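Local coordinates for protein DNA polymerase sliding clamp (Archaeoglobus fulgidus, PDB 1RWZ) that probably serves as a homotrimeric ring around DNA, a moving platform that tethers the replicative polymerase and other DNA-processing proteins during replication, at residues I5-L10 against S55-N60; A17-V22 against D70-F75; R26-E31 against E64-V69. One frame throughout, in Å; residues are numbered along the deposited sequence.

Contact 1 of 3, residues I5-L10 against S55-N60; sequences IMTGEL and SFEVYN
I5 meets E57 and V58 in a classic beta bulge, where the strand 58-61 joins the strand 2-7 as the outermost strand, within this chain, of an antiparallel sheet in the N-terminal domain of the clamp. I5 pairs with V58 as an antiparallel hydrogen-bonded pair: I5 N donates to V58 O at 2.8 Å. E57 and V58 share I5 as their opposite residue, and I5 O takes two backbone donors. E57 N donates to I5 O at 2.8 Å, while the bond from V58 N to I5 O, at 3.3 Å, is weak.

I5 buries the most surface here. Its side chain runs beside that of V58, both pointing the same way, with CB of I5 3.9 Å from CB of V58 and its CD1 against V58 CG2. Its other branch, CG2, touches E57 CB. F56, just before the bulge, turns its ring so that I5 O lies at the edge, in plane, while M6 lies alongside it, M6 CB 3.9 Å from F56 CD1; the sulfur adds an oblique Met-aromatic contact. Strand 45-52 meets F56 too, through I51.

The chain of E57 bends at chi2 (-50°), which sets CD; OE2 of E57 lies 3.6 Å from T7 CG2. One water ties the corner together: it accepts from T7 N and donates to S55 O and, at 2.7 Å, to E57 OE2.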
# COMPACT_ATOMS: atom_id res chain seq x y z
N ILE A 5 20.95 -11.16 -21.58
CA ILE A 5 19.53 -11.21 -21.26
C ILE A 5 19.42 -11.75 -19.85
O ILE A 5 20.03 -12.77 -19.51
CB ILE A 5 18.76 -12.11 -22.26
CG1 ILE A 5 18.85 -11.49 -23.66
CG2 ILE A 5 17.30 -12.24 -21.82
CD1 ILE A 5 18.06 -12.25 -24.73
N MET A 6 18.66 -11.06 -19.02
CA MET A 6 18.49 -11.42 -17.62
C MET A 6 17.05 -11.19 -17.19
O MET A 6 16.31 -10.49 -17.87
CB MET A 6 19.42 -10.54 -16.77
CG MET A 6 19.05 -9.06 -16.83
SD MET A 6 20.44 -7.95 -16.49
CE MET A 6 20.76 -8.35 -14.82
N THR A 7 16.64 -11.78 -16.06
CA THR A 7 15.27 -11.57 -15.60
C THR A 7 15.15 -10.15 -15.06
O THR A 7 16.13 -9.56 -14.59
CB THR A 7 14.89 -12.54 -14.46
OG1 THR A 7 15.60 -12.20 -13.27
CG2 THR A 7 15.22 -13.97 -14.86
N GLY A 8 13.94 -9.60 -15.13
CA GLY A 8 13.70 -8.26 -14.64
C GLY A 8 14.05 -8.14 -13.17
O GLY A 8 14.65 -7.14 -12.74
N GLU A 9 13.69 -9.15 -12.38
CA GLU A 9 13.98 -9.13 -10.96
C GLU A 9 15.49 -9.05 -10.71
O GLU A 9 15.94 -8.35 -9.79
CB GLU A 9 13.40 -10.37 -10.27
CG GLU A 9 13.68 -10.42 -8.77
CD GLU A 9 13.11 -11.66 -8.10
OE1 GLU A 9 13.00 -12.71 -8.77
OE2 GLU A 9 12.79 -11.59 -6.89
N LEU A 10 16.27 -9.75 -11.52
CA LEU A 10 17.72 -9.72 -11.34
C LEU A 10 18.25 -8.31 -11.56
O LEU A 10 19.03 -7.79 -10.75
CB LEU A 10 18.39 -10.70 -12.30
CG LEU A 10 19.91 -10.86 -12.21
CD1 LEU A 10 20.34 -11.15 -10.77
CD2 LEU A 10 20.34 -11.99 -13.14
N SER A 55 24.04 -17.13 -14.52
CA SER A 55 22.82 -16.61 -13.91
C SER A 55 22.01 -15.84 -14.95
O SER A 55 20.85 -15.50 -14.72
CB SER A 55 23.15 -15.69 -12.73
OG SER A 55 23.63 -16.46 -11.63
N PHE A 56 22.63 -15.58 -16.09
CA PHE A 56 21.98 -14.88 -17.21
C PHE A 56 21.31 -15.91 -18.12
O PHE A 56 21.71 -17.07 -18.15
CB PHE A 56 23.02 -14.14 -18.05
CG PHE A 56 23.58 -12.90 -17.39
CD1 PHE A 56 23.03 -11.65 -17.66
CD2 PHE A 56 24.66 -12.99 -16.52
CE1 PHE A 56 23.55 -10.50 -17.07
CE2 PHE A 56 25.19 -11.85 -15.92
CZ PHE A 56 24.63 -10.60 -16.20
N GLU A 57 20.28 -15.48 -18.86
CA GLU A 57 19.62 -16.39 -19.79
C GLU A 57 20.53 -16.46 -21.01
O GLU A 57 20.70 -17.51 -21.63
CB GLU A 57 18.25 -15.84 -20.20
CG GLU A 57 17.35 -15.46 -19.02
CD GLU A 57 17.26 -16.54 -17.97
OE1 GLU A 57 17.11 -17.73 -18.34
OE2 GLU A 57 17.32 -16.21 -16.77
N VAL A 58 21.11 -15.31 -21.35
CA VAL A 58 22.05 -15.18 -22.47
C VAL A 58 23.17 -14.25 -22.01
O VAL A 58 22.91 -13.21 -21.41
CB VAL A 58 21.39 -14.55 -23.72
CG1 VAL A 58 22.45 -14.32 -24.79
CG2 VAL A 58 20.30 -15.47 -24.27
N TYR A 59 24.41 -14.62 -22.29
CA TYR A 59 25.55 -13.79 -21.90
C TYR A 59 26.57 -13.85 -23.03
O TYR A 59 27.42 -14.75 -23.08
CB TYR A 59 26.18 -14.30 -20.60
CG TYR A 59 27.19 -13.35 -19.99
CD1 TYR A 59 26.78 -12.24 -19.25
CD2 TYR A 59 28.56 -13.53 -20.19
CE1 TYR A 59 27.71 -11.33 -18.73
CE2 TYR A 59 29.50 -12.64 -19.67
CZ TYR A 59 29.06 -11.54 -18.94
OH TYR A 59 29.97 -10.64 -18.44
N ASN A 60 26.48 -12.89 -23.95
CA ASN A 60 27.39 -12.83 -25.09
C ASN A 60 28.21 -11.56 -25.13
O ASN A 60 27.67 -10.49 -25.39
CB ASN A 60 26.61 -12.93 -26.41
CG ASN A 60 25.85 -14.23 -26.54
OD1 ASN A 60 26.35 -15.29 -26.19
ND2 ASN A 60 24.63 -14.15 -27.07
O HOH W 1 18.60 -14.05 -15.67

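Contact 2 of 3, residues A17-V22 against D70-F75; sequences AIVALV and DMDRIF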
# COMPACT_ATOMS: atom_id res chain seq x y z
N ALA A 17 20.48 -2.47 -5.18
CA ALA A 17 21.55 -2.71 -4.22
C ALA A 17 22.70 -1.73 -4.39
O ALA A 17 23.30 -1.29 -3.40
CB ALA A 17 22.07 -4.14 -4.36
N ILE A 18 23.02 -1.39 -5.63
CA ILE A 18 24.11 -0.46 -5.92
C ILE A 18 23.73 0.99 -5.68
O ILE A 18 24.49 1.74 -5.06
CB ILE A 18 24.60 -0.62 -7.38
CG1 ILE A 18 25.20 -2.01 -7.58
CG2 ILE A 18 25.65 0.44 -7.70
CD1 ILE A 18 25.59 -2.31 -9.01
N VAL A 19 22.56 1.39 -6.17
CA VAL A 19 22.13 2.78 -6.02
C VAL A 19 21.90 3.15 -4.56
O VAL A 19 21.84 4.33 -4.21
CB VAL A 19 20.84 3.06 -6.86
CG1 VAL A 19 19.62 2.48 -6.17
CG2 VAL A 19 20.68 4.56 -7.08
N ALA A 20 21.79 2.15 -3.70
CA ALA A 20 21.60 2.40 -2.28
C ALA A 20 22.81 3.17 -1.74
O ALA A 20 22.69 3.94 -0.79
CB ALA A 20 21.45 1.08 -1.53
N LEU A 21 23.97 2.96 -2.36
CA LEU A 21 25.19 3.63 -1.93
C LEU A 21 25.72 4.72 -2.87
O LEU A 21 26.23 5.73 -2.40
CB LEU A 21 26.31 2.60 -1.70
CG LEU A 21 26.10 1.53 -0.63
CD1 LEU A 21 27.41 0.76 -0.45
CD2 LEU A 21 25.68 2.17 0.69
N VAL A 22 25.62 4.50 -4.18
CA VAL A 22 26.13 5.48 -5.14
C VAL A 22 25.17 5.77 -6.30
O VAL A 22 24.29 4.98 -6.60
CB VAL A 22 27.48 5.01 -5.74
CG1 VAL A 22 28.54 4.89 -4.64
CG2 VAL A 22 27.31 3.67 -6.45
N ASP A 70 24.92 5.63 -15.06
CA ASP A 70 24.20 6.53 -14.16
C ASP A 70 23.20 5.61 -13.47
O ASP A 70 22.17 5.25 -14.05
CB ASP A 70 23.44 7.59 -14.95
CG ASP A 70 22.72 8.58 -14.06
OD1 ASP A 70 22.21 8.18 -12.99
OD2 ASP A 70 22.65 9.77 -14.44
N MET A 71 23.50 5.21 -12.24
CA MET A 71 22.62 4.31 -11.51
C MET A 71 21.26 4.88 -11.13
O MET A 71 20.29 4.14 -11.03
CB MET A 71 23.34 3.79 -10.26
CG MET A 71 24.61 3.00 -10.58
SD MET A 71 24.34 1.67 -11.78
CE MET A 71 23.42 0.52 -10.78
N ASP A 72 21.17 6.19 -10.91
CA ASP A 72 19.88 6.78 -10.58
C ASP A 72 18.92 6.57 -11.75
O ASP A 72 17.75 6.24 -11.56
CB ASP A 72 19.99 8.28 -10.28
CG ASP A 72 20.74 8.56 -8.99
OD1 ASP A 72 20.56 7.82 -8.01
OD2 ASP A 72 21.50 9.56 -8.96
N ARG A 73 19.43 6.76 -12.97
CA ARG A 73 18.61 6.59 -14.17
C ARG A 73 18.16 5.15 -14.39
O ARG A 73 16.98 4.89 -14.61
CB ARG A 73 19.35 7.07 -15.41
CG ARG A 73 19.51 8.58 -15.50
CD ARG A 73 20.12 8.98 -16.83
NE ARG A 73 20.27 10.43 -16.95
CZ ARG A 73 19.26 11.29 -16.99
NH1 ARG A 73 18.01 10.86 -16.91
NH2 ARG A 73 19.51 12.59 -17.09
N ILE A 74 19.10 4.21 -14.33
CA ILE A 74 18.76 2.81 -14.53
C ILE A 74 17.76 2.38 -13.47
O ILE A 74 16.84 1.61 -13.74
CB ILE A 74 20.01 1.89 -14.45
CG1 ILE A 74 21.00 2.25 -15.56
CG2 ILE A 74 19.60 0.43 -14.58
CD1 ILE A 74 20.43 2.13 -16.96
N PHE A 75 17.93 2.89 -12.25
CA PHE A 75 17.01 2.54 -11.18
C PHE A 75 15.62 3.09 -11.48
O PHE A 75 14.62 2.40 -11.30
CB PHE A 75 17.50 3.11 -9.84
CG PHE A 75 16.62 2.75 -8.68
CD1 PHE A 75 16.30 1.43 -8.41
CD2 PHE A 75 16.12 3.74 -7.84
CE1 PHE A 75 15.50 1.09 -7.33
CE2 PHE A 75 15.31 3.41 -6.76
CZ PHE A 75 15.00 2.08 -6.50
O HOH W 2 22.17 7.07 -5.38
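V19 sets one methyl over the ring of F75 and the other against D72, where the C-terminal part of helix 8-19 meets the start of helix 71-78. The two side chains V19 and F75 cross at about a right angle. V19 CG1 stands over one face of the ring, offset toward the rim, 4.1 Å from the centroid of F75 and 16° off the ring normal, a CH-pi contact in which F75 CG is its nearest atom, at 3.9 Å. With chi1 at 76°, V19 CG1 sits between its own backbone N and carbonyl carbon, which leaves CG2 anti to the N. V19 CG2 lies 3.4 Å from D72 OD1, and it also touches the backbone of M71 at O.

M71 works the buried side. Its chain is bent at both chi2 and chi3, and M71 CE lands on I18, 3.8 Å from I18 CB and as near to I18 CG2, while the two side chains cross obliquely. T15, a turn earlier on helix 8-19, also packs on M71 and F75, so the surface runs on along that helix.

No direct hydrogen bond joins the two segments. Water 2 provides a polar link, donating to V19 O at 3.0 Å and to D72 OD1 at 3.2 Å. At the start of the second helix D70 is the N-cap, its OD1 accepting from R73 N, and R73 continues to a salt bridge with D170 of a neighbouring subunit. Between these segments the contact is therefore chiefly apolar, with the water-bridged carboxylate of D72 at the exposed margin.

Contact 3 of 3, residues R26-E31 against E64-V69; sequences RIHFLE and EKTIGV
Strand 24-30 and strand 65-70 pair here as an antiparallel beta ladder in the N-terminal domain of the PCNA clamp fold, at one border of the large sheet, with 65-70 its outermost strand within the chain and 33-39 on the far side of 24-30. I27 with I67 and F29 with K65 are the hydrogen-bonded pairs; R26 with G68 and H28 with T66 are the non-hydrogen-bonded ones. Each hydrogen-bonded pair has two backbone bonds, and the one from F29 N to K65 O, at 2.7 Å, is nearly straight (176°).

On the face of I27, F29 and I67 the contact is apolar; K65 shares this face, but its amine leads away to the backbone oxygen of D93. I67 CG1 takes the place between its backbone N and carbonyl carbon (chi1 58°) and lies 3.9 Å from I27 CB. Beyond it, I67 CD1 meets the F29 ring at its edge, 3.7 Å from CE1 of F29. I27 CG1 reaches the other way, to V69 CG2, also at 3.7 Å. I2 of strand 2-7 and Y59 cover more of F29.

The other face is more polar. H28 and T66 lie side by side, and T66 OG1 comes near the plane of the imidazole at its edge, 2.7 Å from H28 ND1 in a hydrogen bond whose donor could be either. The other ring nitrogen, NE2, bonds to E119, so both nitrogens of H28 are engaged and the rotation of the ring is pinned. R26 packs its aliphatic part on T66 CG2 and carries its guanidinium away to the backbone oxygen of R117.

E64 reaches across to E31: E64 OE2 accepts from E31 N at 2.9 Å, met on the anti side of the carboxylate, 18° out of its plane.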
# COMPACT_ATOMS: atom_id res chain seq x y z
N ARG A 26 30.89 1.85 -12.05
CA ARG A 26 31.55 1.18 -13.16
C ARG A 26 31.00 -0.24 -13.17
O ARG A 26 31.00 -0.91 -12.14
CB ARG A 26 33.06 1.09 -12.96
CG ARG A 26 33.83 2.39 -13.14
CD ARG A 26 35.33 2.08 -13.25
NE ARG A 26 36.16 3.28 -13.18
CZ ARG A 26 36.22 4.08 -12.13
NH1 ARG A 26 35.48 3.82 -11.06
NH2 ARG A 26 37.01 5.15 -12.14
N ILE A 27 30.55 -0.70 -14.33
CA ILE A 27 30.02 -2.05 -14.46
C ILE A 27 30.96 -2.82 -15.38
O ILE A 27 31.19 -2.42 -16.52
CB ILE A 27 28.62 -2.07 -15.09
CG1 ILE A 27 27.67 -1.17 -14.28
CG2 ILE A 27 28.10 -3.50 -15.16
CD1 ILE A 27 27.57 -1.54 -12.83
N HIS A 28 31.51 -3.92 -14.87
CA HIS A 28 32.44 -4.73 -15.63
C HIS A 28 31.77 -5.97 -16.19
O HIS A 28 31.16 -6.74 -15.45
CB HIS A 28 33.60 -5.19 -14.74
CG HIS A 28 34.33 -4.07 -14.06
ND1 HIS A 28 35.32 -3.34 -14.67
CD2 HIS A 28 34.18 -3.54 -12.82
CE1 HIS A 28 35.76 -2.41 -13.83
NE2 HIS A 28 35.09 -2.52 -12.71
N PHE A 29 31.87 -6.15 -17.50
CA PHE A 29 31.33 -7.34 -18.14
C PHE A 29 32.56 -8.21 -18.39
O PHE A 29 33.31 -7.98 -19.35
CB PHE A 29 30.62 -7.00 -19.44
CG PHE A 29 29.27 -6.38 -19.23
CD1 PHE A 29 29.14 -5.02 -19.00
CD2 PHE A 29 28.12 -7.17 -19.22
CE1 PHE A 29 27.89 -4.45 -18.76
CE2 PHE A 29 26.87 -6.61 -18.98
CZ PHE A 29 26.75 -5.25 -18.75
N LEU A 30 32.76 -9.18 -17.51
CA LEU A 30 33.91 -10.08 -17.60
C LEU A 30 33.52 -11.41 -18.22
O LEU A 30 32.34 -11.72 -18.33
CB LEU A 30 34.48 -10.31 -16.20
CG LEU A 30 34.71 -9.06 -15.35
CD1 LEU A 30 35.16 -9.48 -13.96
CD2 LEU A 30 35.74 -8.15 -16.01
N GLU A 31 34.51 -12.19 -18.61
CA GLU A 31 34.23 -13.49 -19.21
C GLU A 31 33.41 -14.35 -18.24
O GLU A 31 32.53 -15.10 -18.66
CB GLU A 31 35.53 -14.21 -19.58
CG GLU A 31 36.28 -13.56 -20.73
CD GLU A 31 35.53 -13.63 -22.05
OE1 GLU A 31 35.99 -12.99 -23.03
OE2 GLU A 31 34.49 -14.32 -22.13
N GLU A 64 36.23 -8.37 -22.72
CA GLU A 64 35.78 -7.90 -21.42
C GLU A 64 35.70 -6.39 -21.53
O GLU A 64 36.62 -5.75 -22.04
CB GLU A 64 36.75 -8.31 -20.32
CG GLU A 64 36.94 -9.82 -20.21
CD GLU A 64 37.64 -10.22 -18.93
OE1 GLU A 64 38.62 -9.55 -18.56
OE2 GLU A 64 37.21 -11.21 -18.30
N LYS A 65 34.61 -5.81 -21.05
CA LYS A 65 34.43 -4.37 -21.14
C LYS A 65 33.90 -3.74 -19.87
O LYS A 65 33.12 -4.34 -19.14
CB LYS A 65 33.49 -4.04 -22.30
CG LYS A 65 33.26 -2.55 -22.52
CD LYS A 65 32.12 -2.29 -23.49
CE LYS A 65 32.40 -2.89 -24.86
NZ LYS A 65 31.24 -2.71 -25.79
N THR A 66 34.33 -2.51 -19.62
CA THR A 66 33.89 -1.76 -18.46
C THR A 66 33.12 -0.54 -18.96
O THR A 66 33.58 0.17 -19.85
CB THR A 66 35.09 -1.26 -17.62
OG1 THR A 66 35.87 -2.37 -17.18
CG2 THR A 66 34.60 -0.47 -16.41
N ILE A 67 31.94 -0.31 -18.40
CA ILE A 67 31.14 0.84 -18.79
C ILE A 67 30.79 1.67 -17.55
O ILE A 67 30.79 1.15 -16.44
CB ILE A 67 29.82 0.42 -19.50
CG1 ILE A 67 28.98 -0.48 -18.58
CG2 ILE A 67 30.13 -0.28 -20.82
CD1 ILE A 67 27.60 -0.79 -19.13
N GLY A 68 30.54 2.95 -17.76
CA GLY A 68 30.17 3.84 -16.67
C GLY A 68 28.67 4.04 -16.76
O GLY A 68 28.16 4.43 -17.81
N VAL A 69 27.96 3.80 -15.66
CA VAL A 69 26.51 3.92 -15.68
C VAL A 69 25.91 4.85 -14.63
O VAL A 69 26.33 4.87 -13.47
CB VAL A 69 25.86 2.53 -15.51
CG1 VAL A 69 24.35 2.63 -15.65
CG2 VAL A 69 26.43 1.56 -16.53

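How the contacts relate
Along the chain the first segments come in the order 5-10, 17-22, 26-31, and the partners return as 55-60, 64-69, 70-75, so contact 3 is nested inside the loop closed by contact 2, while contact 1 crosses both. All three lie in the N-terminal domain. Contacts 1 and 2 share helix 8-19, with centres about 19 Å apart and no touch between them. Contact 3 lies about 15 Å from each, centre to centre, and touches both: Y59 OH probably bonds to L30 O, and I74 packs on V69. Two different sheets and two helices are thus joined into one domain of a subunit that closes into the ring with two copies of itself.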